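Local atomic coordinates of transcription regulator (Haloarcula marismortui ATCC 43049, PDB entry 3CRJ), a protein that probably binds DNA at cis-regulatory sites and controls transcription, most likely as a dimeric repressor of the TetR family. Residues Y24-E29 and A33-Q38; R39-D42 and S47-A50; L164-G169 and R187-E192; T172-L177 and E181-A186. One frame throughout, in Å; residues are numbered along the deposited sequence.

Interaction 1: residues Y24-E29 and A33-Q38; sequences YRALRE and ADLTIQ
Leu35 sets its branched end against two consecutive residues of the first helix, Ala26 and Leu27. The tight part is entirely aliphatic. Leu35 CD2 lies on the methyl of Ala26, with 3.7 Å between Leu35 CD2 and Ala26 CB, and it also faces the backbone carbon of that residue, 4.1 Å from Ala26 C. The other flank of the leucine is taken by Leu27. There CD1 of Leu27 is anti to CA (chi2 -169°), which leaves CD2 as the branch turned across the gap, 3.9 Å from Leu35 CG. The two leucines cross at about a right angle, with Leu27 CD2 against the CG branch point of Leu35. All three residues are buried. Beyond them the contact opens quickly: Glu29 and Asp34 are exposed and take no part, and Arg25 turns off to a salt bridge with Glu43. Leu35 also rests on Ile40 and Lys58, while Leu27 reaches Phe65 and, on helix 104-115, Leu106 and Ala109. Cutting Leu35 back to an alanine is likely to leave Ala26 CB and Leu27 CD2 without this partner and open a gap between helix 12-30 and the turn into helix 37-44. With only carbon meeting carbon, residues 33-38 are fastened to helix 12-30 by burial of apolar surface and by fit, with no directional bond between the two segments.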
loop_
_atom_site.group_PDB
_atom_site.type_symbol
_atom_site.label_atom_id
_atom_site.label_comp_id
_atom_site.label_asym_id
_atom_site.label_seq_id
_atom_site.Cartn_x
_atom_site.Cartn_y
_atom_site.Cartn_z
ATOM N N TYR A 24 9.334 -10.876 16.005
ATOM C CA TYR A 24 10.066 -10.268 14.927
ATOM C C TYR A 24 10.813 -11.338 14.131
ATOM O O TYR A 24 10.616 -11.434 12.921
ATOM C CB TYR A 24 11.036 -9.225 15.443
ATOM C CG TYR A 24 11.945 -8.689 14.375
ATOM C CD1 TYR A 24 11.664 -7.493 13.731
ATOM C CD2 TYR A 24 13.102 -9.374 14.018
ATOM C CE1 TYR A 24 12.520 -6.986 12.736
ATOM C CE2 TYR A 24 13.966 -8.889 13.025
ATOM C CZ TYR A 24 13.666 -7.703 12.387
ATOM O OH TYR A 24 14.515 -7.234 11.412
ATOM N N ARG A 25 11.642 -12.151 14.800
ATOM C CA ARG A 25 12.501 -13.117 14.096
ATOM C C ARG A 25 11.690 -14.140 13.323
ATOM O O ARG A 25 12.062 -14.520 12.216
ATOM C CB ARG A 25 13.480 -13.822 15.034
ATOM C CG ARG A 25 14.689 -12.978 15.443
ATOM C CD ARG A 25 15.755 -13.845 16.091
ATOM N NE ARG A 25 15.308 -14.517 17.321
ATOM C CZ ARG A 25 15.177 -13.928 18.511
ATOM N NH1 ARG A 25 15.460 -12.639 18.667
ATOM N NH2 ARG A 25 14.762 -14.628 19.556
ATOM N N ALA A 26 10.566 -14.545 13.888
ATOM C CA ALA A 26 9.768 -15.626 13.338
ATOM C C ALA A 26 8.958 -15.126 12.136
ATOM O O ALA A 26 8.906 -15.799 11.073
ATOM C CB ALA A 26 8.865 -16.191 14.407
ATOM N N LEU A 27 8.378 -13.932 12.297
ATOM C CA LEU A 27 7.791 -13.184 11.175
ATOM C C LEU A 27 8.787 -12.937 10.039
ATOM O O LEU A 27 8.433 -13.139 8.888
ATOM C CB LEU A 27 7.242 -11.844 11.632
ATOM C CG LEU A 27 5.784 -11.696 12.004
ATOM C CD1 LEU A 27 5.534 -10.227 12.138
ATOM C CD2 LEU A 27 4.846 -12.287 10.969
ATOM N N ARG A 28 10.013 -12.507 10.350
ATOM C CA ARG A 28 11.019 -12.332 9.321
ATOM C C ARG A 28 11.202 -13.633 8.528
ATOM O O ARG A 28 11.267 -13.607 7.309
ATOM C CB ARG A 28 12.359 -11.834 9.876
ATOM C CG ARG A 28 13.459 -11.826 8.834
ATOM C CD ARG A 28 14.889 -11.562 9.375
ATOM N NE ARG A 28 15.803 -11.125 8.293
ATOM C CZ ARG A 28 16.966 -10.480 8.472
ATOM N NH1 ARG A 28 17.408 -10.171 9.693
ATOM N NH2 ARG A 28 17.700 -10.128 7.422
ATOM N N GLU A 29 11.234 -14.773 9.202
ATOM C CA GLU A 29 11.442 -16.033 8.479
ATOM C C GLU A 29 10.231 -16.570 7.737
ATOM O O GLU A 29 10.350 -16.960 6.586
ATOM C CB GLU A 29 11.944 -17.128 9.400
ATOM C CG GLU A 29 12.778 -18.103 8.636
ATOM C CD GLU A 29 12.628 -19.509 9.149
ATOM O OE1 GLU A 29 13.173 -20.433 8.483
ATOM O OE2 GLU A 29 11.970 -19.687 10.202
ATOM N N ALA A 33 1.279 -15.513 7.083
ATOM C CA ALA A 33 0.414 -16.691 6.927
ATOM C C ALA A 33 0.899 -17.953 7.673
ATOM O O ALA A 33 0.114 -18.731 8.205
ATOM C CB ALA A 33 0.207 -16.989 5.452
ATOM N N ASP A 34 2.205 -18.147 7.713
ATOM C CA ASP A 34 2.733 -19.389 8.201
ATOM C C ASP A 34 3.286 -19.222 9.587
ATOM O O ASP A 34 3.971 -20.104 10.086
ATOM C CB ASP A 34 3.819 -19.903 7.257
ATOM C CG ASP A 34 3.246 -20.584 6.039
ATOM O OD1 ASP A 34 2.182 -21.214 6.172
ATOM O OD2 ASP A 34 3.846 -20.491 4.951
ATOM N N LEU A 35 3.007 -18.085 10.214
ATOM C CA LEU A 35 3.428 -17.871 11.583
ATOM C C LEU A 35 2.543 -18.718 12.446
ATOM O O LEU A 35 1.343 -18.861 12.179
ATOM C CB LEU A 35 3.221 -16.429 11.985
ATOM C CG LEU A 35 4.299 -15.718 12.797
ATOM C CD1 LEU A 35 3.593 -14.997 13.896
ATOM C CD2 LEU A 35 5.340 -16.643 13.389
ATOM N N THR A 36 3.141 -19.288 13.477
ATOM C CA THR A 36 2.409 -20.033 14.493
ATOM C C THR A 36 3.048 -19.737 15.845
ATOM O O THR A 36 4.267 -19.663 15.957
ATOM C CB THR A 36 2.447 -21.575 14.249
ATOM O OG1 THR A 36 3.775 -22.080 14.458
ATOM C CG2 THR A 36 1.990 -21.932 12.856
ATOM N N ILE A 37 2.231 -19.570 16.876
ATOM C CA ILE A 37 2.731 -19.589 18.250
ATOM C C ILE A 37 3.922 -20.571 18.350
ATOM O O ILE A 37 5.001 -20.225 18.848
ATOM C CB ILE A 37 1.615 -20.008 19.223
ATOM C CG1 ILE A 37 0.370 -19.116 19.058
ATOM C CG2 ILE A 37 2.123 -20.058 20.665
ATOM C CD1 ILE A 37 0.473 -17.742 19.704
ATOM N N GLN A 38 3.739 -21.779 17.822
ATOM C CA GLN A 38 4.784 -22.758 17.903
ATOM C C GLN A 38 6.106 -22.207 17.388
ATOM O O GLN A 38 7.153 -22.365 18.035
ATOM C CB GLN A 38 4.417 -24.019 17.148
ATOM C CG GLN A 38 5.470 -25.099 17.296
ATOM C CD GLN A 38 6.072 -25.150 18.718
ATOM O OE1 GLN A 38 7.249 -24.795 18.917
ATOM N NE2 GLN A 38 5.265 -25.574 19.710
#

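Interaction 2: residues R39-D42 and S47-A50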
loop_
_atom_site.group_PDB
_atom_site.type_symbol
_atom_site.label_atom_id
_atom_site.label_comp_id
_atom_site.label_asym_id
_atom_site.label_seq_id
_atom_site.Cartn_x
_atom_site.Cartn_y
_atom_site.Cartn_z
ATOM N N ARG A 39 6.063 -21.562 16.225
ATOM C CA ARG A 39 7.293 -21.109 15.588
ATOM C C ARG A 39 7.874 -19.926 16.352
ATOM O O ARG A 39 9.086 -19.849 16.580
ATOM C CB ARG A 39 7.067 -20.807 14.112
ATOM C CG ARG A 39 7.195 -22.061 13.258
ATOM C CD ARG A 39 6.473 -21.895 11.957
ATOM N NE ARG A 39 6.324 -23.168 11.255
ATOM C CZ ARG A 39 6.223 -23.283 9.932
ATOM N NH1 ARG A 39 6.255 -22.210 9.159
ATOM N NH2 ARG A 39 6.101 -24.467 9.371
ATOM N N ILE A 40 6.987 -19.035 16.785
ATOM C CA ILE A 40 7.328 -18.036 17.778
ATOM C C ILE A 40 8.028 -18.696 18.967
ATOM O O ILE A 40 9.147 -18.323 19.316
ATOM C CB ILE A 40 6.079 -17.311 18.244
ATOM C CG1 ILE A 40 5.413 -16.638 17.044
ATOM C CG2 ILE A 40 6.425 -16.338 19.374
ATOM C CD1 ILE A 40 4.140 -15.890 17.380
ATOM N N ALA A 41 7.390 -19.700 19.562
ATOM C CA ALA A 41 7.990 -20.365 20.707
ATOM C C ALA A 41 9.351 -20.952 20.387
ATOM O O ALA A 41 10.272 -20.807 21.175
ATOM C CB ALA A 41 7.076 -21.419 21.260
ATOM N N ASP A 42 9.491 -21.605 19.235
ATOM C CA ASP A 42 10.816 -22.094 18.813
ATOM C C ASP A 42 11.877 -20.985 18.777
ATOM O O ASP A 42 13.027 -21.191 19.128
ATOM C CB ASP A 42 10.766 -22.831 17.477
ATOM C CG ASP A 42 12.145 -23.356 17.057
ATOM O OD1 ASP A 42 12.968 -22.568 16.513
ATOM O OD2 ASP A 42 12.425 -24.563 17.277
ATOM N N SER A 47 9.143 -23.334 26.007
ATOM C CA SER A 47 7.873 -24.013 25.761
ATOM C C SER A 47 6.806 -23.155 25.074
ATOM O O SER A 47 6.760 -21.936 25.244
ATOM C CB SER A 47 7.304 -24.479 27.095
ATOM O OG SER A 47 5.902 -24.631 26.998
ATOM N N THR A 48 5.925 -23.818 24.329
ATOM C CA THR A 48 4.814 -23.144 23.675
ATOM C C THR A 48 3.906 -22.452 24.707
ATOM O O THR A 48 3.455 -21.343 24.493
ATOM C CB THR A 48 4.051 -24.112 22.727
ATOM O OG1 THR A 48 3.170 -23.369 21.892
ATOM C CG2 THR A 48 3.243 -25.100 23.465
ATOM N N ALA A 49 3.708 -23.089 25.848
ATOM C CA ALA A 49 2.891 -22.560 26.930
ATOM C C ALA A 49 3.528 -21.369 27.637
ATOM O O ALA A 49 2.860 -20.649 28.368
ATOM C CB ALA A 49 2.581 -23.672 27.949
ATOM N N ALA A 50 4.824 -21.175 27.455
ATOM C CA ALA A 50 5.453 -19.975 27.985
ATOM C C ALA A 50 5.062 -18.726 27.157
ATOM O O ALA A 50 5.098 -17.614 27.674
ATOM C CB ALA A 50 6.963 -20.145 28.066
#
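The backbone at Ser47 and Thr48 sets up the meeting with Ala41: Ser47 is extended (psi 152°), Thr48 turns helical (psi -38°), and the corner between them faces the methyl of Ala41. Ala41 CB sits 3.7 Å from Thr48 CA and 4.0 Å from Ser47 O, so one small side chain touches main chain rather than another side chain. The CB atoms of Ala41 and Thr48 are farther apart, at 4.3 Å. The alpha carbons of Ala41 and Thr48 come within 5.2 Å, a spacing that a residue without a long side chain permits. The CB of Ser47 points away from helix 37-44, and its OG is used at the start of helix 48-52. As N-cap it accepts from a backbone N-H, Ala49 N to Ser47 OG measuring 2.9 Å, in a bent bond of 133°. Ser47 O takes the next amide, 3.0 Å from Ala50 N, and this begins the short, poorly bonded helix 48-52. The contact spans the turn of the predicted helix-turn-helix, packing together its two helices, the second of which reads DNA in TetR relatives. Thr48 also lies against Ile37 and Gln38, and Ala50 against Tyr44, all on helix 37-44. From the buried side of that same helix, Ile40 packs onto Leu35 and onto Thr23, which joins the two-helix unit to helix 12-30, as in the three-helix DNA-binding domain of TetR relatives.

Interaction 3: residues L164-G169 and R187-E192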
loop_
_atom_site.group_PDB
_atom_site.type_symbol
_atom_site.label_atom_id
_atom_site.label_comp_id
_atom_site.label_asym_id
_atom_site.label_seq_id
_atom_site.Cartn_x
_atom_site.Cartn_y
_atom_site.Cartn_z
ATOM N N LEU A 164 1.369 11.406 3.791
ATOM C CA LEU A 164 0.989 10.087 4.311
ATOM C C LEU A 164 0.796 9.126 3.162
ATOM O O LEU A 164 1.127 7.940 3.279
ATOM C CB LEU A 164 -0.301 10.158 5.132
ATOM C CG LEU A 164 -0.247 10.165 6.660
ATOM C CD1 LEU A 164 1.104 10.653 7.207
ATOM C CD2 LEU A 164 -1.420 11.010 7.215
ATOM N N THR A 165 0.245 9.651 2.067
ATOM C CA THR A 165 -0.035 8.838 0.908
ATOM C C THR A 165 1.260 8.388 0.254
ATOM O O THR A 165 1.457 7.194 0.004
ATOM C CB THR A 165 -0.944 9.558 -0.090
ATOM O OG1 THR A 165 -2.159 9.938 0.572
ATOM C CG2 THR A 165 -1.260 8.628 -1.255
ATOM N N ILE A 166 2.151 9.344 0.018
ATOM C CA ILE A 166 3.498 9.056 -0.482
ATOM C C ILE A 166 4.102 7.959 0.389
ATOM O O ILE A 166 4.478 6.921 -0.134
ATOM C CB ILE A 166 4.378 10.353 -0.575
ATOM C CG1 ILE A 166 3.793 11.287 -1.628
ATOM C CG2 ILE A 166 5.846 10.042 -0.868
ATOM C CD1 ILE A 166 4.161 12.731 -1.431
ATOM N N ILE A 167 4.133 8.142 1.708
ATOM C CA ILE A 167 4.700 7.115 2.586
ATOM C C ILE A 167 4.079 5.735 2.327
ATOM O O ILE A 167 4.797 4.754 2.069
ATOM C CB ILE A 167 4.516 7.426 4.065
ATOM C CG1 ILE A 167 5.015 8.832 4.407
ATOM C CG2 ILE A 167 5.212 6.332 4.944
ATOM C CD1 ILE A 167 6.417 9.028 4.047
ATOM N N ASP A 168 2.756 5.650 2.388
ATOM C CA ASP A 168 2.118 4.363 2.175
ATOM C C ASP A 168 2.290 3.843 0.758
ATOM O O ASP A 168 2.285 2.636 0.564
ATOM C CB ASP A 168 0.657 4.351 2.623
ATOM C CG ASP A 168 0.527 4.308 4.151
ATOM O OD1 ASP A 168 1.321 3.590 4.822
ATOM O OD2 ASP A 168 -0.357 5.006 4.698
ATOM N N GLY A 169 2.451 4.739 -0.218
ATOM C CA GLY A 169 2.734 4.315 -1.576
ATOM C C GLY A 169 4.030 3.535 -1.638
ATOM O O GLY A 169 4.087 2.412 -2.168
ATOM N N ARG A 187 11.185 9.079 -1.042
ATOM C CA ARG A 187 11.831 10.088 -0.228
ATOM C C ARG A 187 11.972 11.360 -1.027
ATOM O O ARG A 187 11.714 12.440 -0.490
ATOM C CB ARG A 187 13.205 9.602 0.278
ATOM C CG ARG A 187 13.863 10.523 1.290
ATOM C CD ARG A 187 12.846 11.000 2.369
ATOM N NE ARG A 187 13.371 12.073 3.227
ATOM C CZ ARG A 187 13.260 13.378 2.977
ATOM N NH1 ARG A 187 12.640 13.809 1.877
ATOM N NH2 ARG A 187 13.778 14.260 3.827
ATOM N N GLN A 188 12.362 11.245 -2.298
ATOM C CA GLN A 188 12.536 12.411 -3.185
ATOM C C GLN A 188 11.204 13.055 -3.555
ATOM O O GLN A 188 11.081 14.304 -3.589
ATOM C CB GLN A 188 13.265 12.041 -4.469
ATOM C CG GLN A 188 13.567 13.286 -5.291
ATOM C CD GLN A 188 14.341 13.006 -6.567
ATOM O OE1 GLN A 188 15.284 12.222 -6.565
ATOM N NE2 GLN A 188 13.947 13.653 -7.659
ATOM N N THR A 189 10.210 12.202 -3.840
ATOM C CA THR A 189 8.848 12.671 -4.042
ATOM C C THR A 189 8.394 13.485 -2.821
ATOM O O THR A 189 7.975 14.651 -2.965
ATOM C CB THR A 189 7.920 11.502 -4.271
ATOM O OG1 THR A 189 8.368 10.780 -5.418
ATOM C CG2 THR A 189 6.491 11.974 -4.495
ATOM N N ALA A 190 8.522 12.906 -1.627
ATOM C CA ALA A 190 8.227 13.640 -0.404
ATOM C C ALA A 190 8.927 15.010 -0.330
ATOM O O ALA A 190 8.280 15.989 -0.003
ATOM C CB ALA A 190 8.545 12.806 0.831
ATOM N N SER A 191 10.221 15.112 -0.628
ATOM C CA SER A 191 10.839 16.446 -0.593
ATOM C C SER A 191 10.287 17.385 -1.653
ATOM O O SER A 191 9.919 18.510 -1.341
ATOM C CB SER A 191 12.373 16.419 -0.657
ATOM O OG SER A 191 12.867 16.558 0.666
ATOM N N GLU A 192 10.200 16.917 -2.897
ATOM C CA GLU A 192 9.643 17.737 -3.964
ATOM C C GLU A 192 8.254 18.213 -3.579
ATOM O O GLU A 192 7.951 19.416 -3.672
ATOM C CB GLU A 192 9.609 16.973 -5.288
ATOM C CG GLU A 192 10.956 16.778 -5.926
ATOM C CD GLU A 192 10.982 15.638 -6.921
ATOM O OE1 GLU A 192 10.067 14.793 -6.911
ATOM O OE2 GLU A 192 11.938 15.564 -7.717
#
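Ile166 reaches across to Thr189 and Ala190 between the last two helices of the chain, a pair that in this TetR-type dimer also packs against the second subunit, consistent with the four-helix dimer bundle of the family. The side chains of Ile166 and Thr189 meet at a slant. Thr189 has CG2 anti to the backbone N (chi1 -59° for OG1), which brings its methyl onto the isoleucine: Thr189 CG2 lies 3.9 Å from Ile166 CD1 and 4.0 Å from Ile166 CG1. The other branch, CG2 of Ile166, turns to the next residue, 4.2 Å from Ala190 CB. Thr189 thus uses both branches, the methyl on Ile166 and OG1 with Thr185 O and with Ser162 OG of the second subunit. With an alanine at Ile166, Thr189 CG2 and Ala190 CB would probably lose this apolar neighbour, opening a gap beside the dimer interface. Elsewhere on helix 181-198, two i to i+4 side-chain bonds form. Arg187, also salt-bridged to Asp94, donates from NH1 to Ser191 OG. One residue on, Gln188 NE2, 2.8 Å from Glu192 OE2, donates almost straight (171°) in its amide plane but from above the carboxylate plane.

Interaction 4: residues T172-L177 and E181-A186; sequences TRAVML and EELETA
Arg173 and Glu182 form the one charged pair between these segments, a buried salt bridge. Arg173 NE lies 2.8 Å from Glu182 OE2, with an N-H...O angle of 151°. The carboxylate oxygen sits at the edge of the guanidinium, slightly tilted from its plane, while the donor comes from above the carboxylate plane; the two flat groups stand 59° apart. The arginine chain bends at chi3 and the glutamate folds at chi2, and these bends bring NE and OE2 together. The strongest polar partner of Arg173 lies elsewhere: NH1 forms salt bridges with Asp168 and Asp131 of the second subunit, so several carboxylates probably share this buried positive charge. Apolar packing comes beside it. Ala174 CB meets the stem of the glutamate, 4.0 Å from Glu182 CB, and lies 4.1 Å from Leu183 CG. Small Ala174 suits the close backbone approach, its CA 5.2 Å from that of Glu182. A separate van der Waals contact sets a methyl against an oxygen, Leu177 CD1 beside Glu182 OE1. These residues join the end of helix 156-176 to the start of helix 181-198, two short segments running antiparallel at 156° with axes 8.4 Å apart: a helical hairpin. Leu183 also packs on Ala170 and on Gln101 of a neighbouring loop, while Leu177 lies against Asp131 of the second subunit.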
loop_
_atom_site.group_PDB
_atom_site.type_symbol
_atom_site.label_atom_id
_atom_site.label_comp_id
_atom_site.label_asym_id
_atom_site.label_seq_id
_atom_site.Cartn_x
_atom_site.Cartn_y
_atom_site.Cartn_z
ATOM N N THR A 172 4.097 -0.055 -0.088
ATOM C CA THR A 172 3.398 -1.052 -0.866
ATOM C C THR A 172 4.236 -1.444 -2.073
ATOM O O THR A 172 4.370 -2.645 -2.376
ATOM C CB THR A 172 2.035 -0.549 -1.345
ATOM O OG1 THR A 172 1.331 0.003 -0.234
ATOM C CG2 THR A 172 1.211 -1.679 -1.880
ATOM N N ARG A 173 4.795 -0.451 -2.761
ATOM C CA ARG A 173 5.505 -0.705 -4.004
ATOM C C ARG A 173 6.849 -1.354 -3.707
ATOM O O ARG A 173 7.375 -2.111 -4.525
ATOM C CB ARG A 173 5.696 0.576 -4.813
ATOM C CG ARG A 173 4.422 1.276 -5.230
ATOM C CD ARG A 173 4.716 2.578 -6.006
ATOM N NE ARG A 173 5.589 2.323 -7.149
ATOM C CZ ARG A 173 5.170 1.864 -8.321
ATOM N NH1 ARG A 173 3.878 1.621 -8.531
ATOM N NH2 ARG A 173 6.043 1.640 -9.294
ATOM N N ALA A 174 7.402 -1.061 -2.534
ATOM C CA ALA A 174 8.676 -1.670 -2.163
ATOM C C ALA A 174 8.489 -3.158 -1.981
ATOM O O ALA A 174 9.320 -3.922 -2.438
ATOM C CB ALA A 174 9.290 -1.037 -0.916
ATOM N N VAL A 175 7.404 -3.576 -1.342
ATOM C CA VAL A 175 7.167 -5.012 -1.224
ATOM C C VAL A 175 6.614 -5.575 -2.525
ATOM O O VAL A 175 7.166 -6.563 -3.049
ATOM C CB VAL A 175 6.374 -5.469 0.073
ATOM C CG1 VAL A 175 5.542 -4.429 0.573
ATOM C CG2 VAL A 175 5.538 -6.696 -0.186
HETATM N N MSE A 176 5.577 -4.934 -3.075
HETATM C CA MSE A 176 4.931 -5.428 -4.315
HETATM C C MSE A 176 5.945 -5.565 -5.466
HETATM O O MSE A 176 5.801 -6.432 -6.320
HETATM C CB MSE A 176 3.758 -4.532 -4.731
HETATM C CG MSE A 176 2.747 -5.125 -5.733
HETATM SE SE MSE A 176 2.044 -3.756 -7.073
HETATM C CE MSE A 176 2.202 -2.107 -6.041
ATOM N N LEU A 177 6.984 -4.743 -5.472
ATOM C CA LEU A 177 7.974 -4.827 -6.532
ATOM C C LEU A 177 9.312 -5.382 -6.073
ATOM O O LEU A 177 10.277 -5.376 -6.833
ATOM C CB LEU A 177 8.139 -3.459 -7.230
ATOM C CG LEU A 177 6.884 -2.997 -7.994
ATOM C CD1 LEU A 177 6.965 -1.551 -8.455
ATOM C CD2 LEU A 177 6.624 -3.904 -9.181
ATOM N N GLU A 181 14.457 0.423 -3.567
ATOM C CA GLU A 181 14.629 1.709 -4.254
ATOM C C GLU A 181 13.349 2.560 -4.249
ATOM O O GLU A 181 13.431 3.766 -4.355
ATOM C CB GLU A 181 15.126 1.527 -5.685
ATOM C CG GLU A 181 16.640 1.306 -5.805
ATOM C CD GLU A 181 17.443 2.154 -4.810
ATOM O OE1 GLU A 181 18.118 1.531 -3.951
ATOM O OE2 GLU A 181 17.388 3.423 -4.869
ATOM N N GLU A 182 12.191 1.911 -4.122
ATOM C CA GLU A 182 10.899 2.557 -4.102
ATOM C C GLU A 182 10.745 3.571 -2.973
ATOM O O GLU A 182 10.055 4.595 -3.117
ATOM C CB GLU A 182 9.805 1.516 -3.933
ATOM C CG GLU A 182 9.671 0.586 -5.093
ATOM C CD GLU A 182 9.034 1.217 -6.305
ATOM O OE1 GLU A 182 9.293 0.708 -7.418
ATOM O OE2 GLU A 182 8.258 2.186 -6.161
ATOM N N LEU A 183 11.376 3.274 -1.843
ATOM C CA LEU A 183 11.371 4.193 -0.741
ATOM C C LEU A 183 12.310 5.348 -1.049
ATOM O O LEU A 183 12.047 6.491 -0.659
ATOM C CB LEU A 183 11.783 3.479 0.554
ATOM C CG LEU A 183 11.078 2.169 0.925
ATOM C CD1 LEU A 183 11.879 1.390 1.969
ATOM C CD2 LEU A 183 9.679 2.431 1.410
ATOM N N GLU A 184 13.409 5.057 -1.736
ATOM C CA GLU A 184 14.413 6.076 -1.978
ATOM C C GLU A 184 13.845 7.100 -2.973
ATOM O O GLU A 184 14.009 8.317 -2.774
ATOM C CB GLU A 184 15.736 5.461 -2.436
ATOM C CG GLU A 184 16.894 6.434 -2.678
ATOM C CD GLU A 184 17.418 7.133 -1.390
ATOM O OE1 GLU A 184 16.836 8.172 -0.957
ATOM O OE2 GLU A 184 18.450 6.653 -0.833
ATOM N N THR A 185 13.121 6.631 -3.992
ATOM C CA THR A 185 12.445 7.569 -4.896
ATOM C C THR A 185 11.312 8.315 -4.176
ATOM O O THR A 185 11.138 9.542 -4.377
ATOM C CB THR A 185 11.879 6.931 -6.187
ATOM O OG1 THR A 185 10.570 6.434 -5.920
ATOM C CG2 THR A 185 12.777 5.807 -6.758
ATOM N N ALA A 186 10.544 7.600 -3.354
ATOM C CA ALA A 186 9.480 8.242 -2.562
ATOM C C ALA A 186 10.004 9.309 -1.603
ATOM O O ALA A 186 9.355 10.329 -1.388
ATOM C CB ALA A 186 8.646 7.224 -1.809
#

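How the interactions relate
Interactions 1 and 2 belong to the DNA-binding end and share helix 37-44; they touch through Leu35 and Ile40 and through Ile37 and Thr48. Interaction 1 is buried and purely aliphatic, whereas interaction 2, nearer the surface, is a methyl lying on a backbone turn. Interactions 3 and 4 join the same two helices, 156-176 and 181-198, at successive levels with centres about 10 Å apart, and meet where Ile166 reaches Ala186. Both are buried and adjoin the second subunit, but interaction 3 is apolar while interaction 4 adds a buried salt bridge. Centres of interactions 2 and 3 lie about 39 Å apart, on opposite sides of the chain's centre.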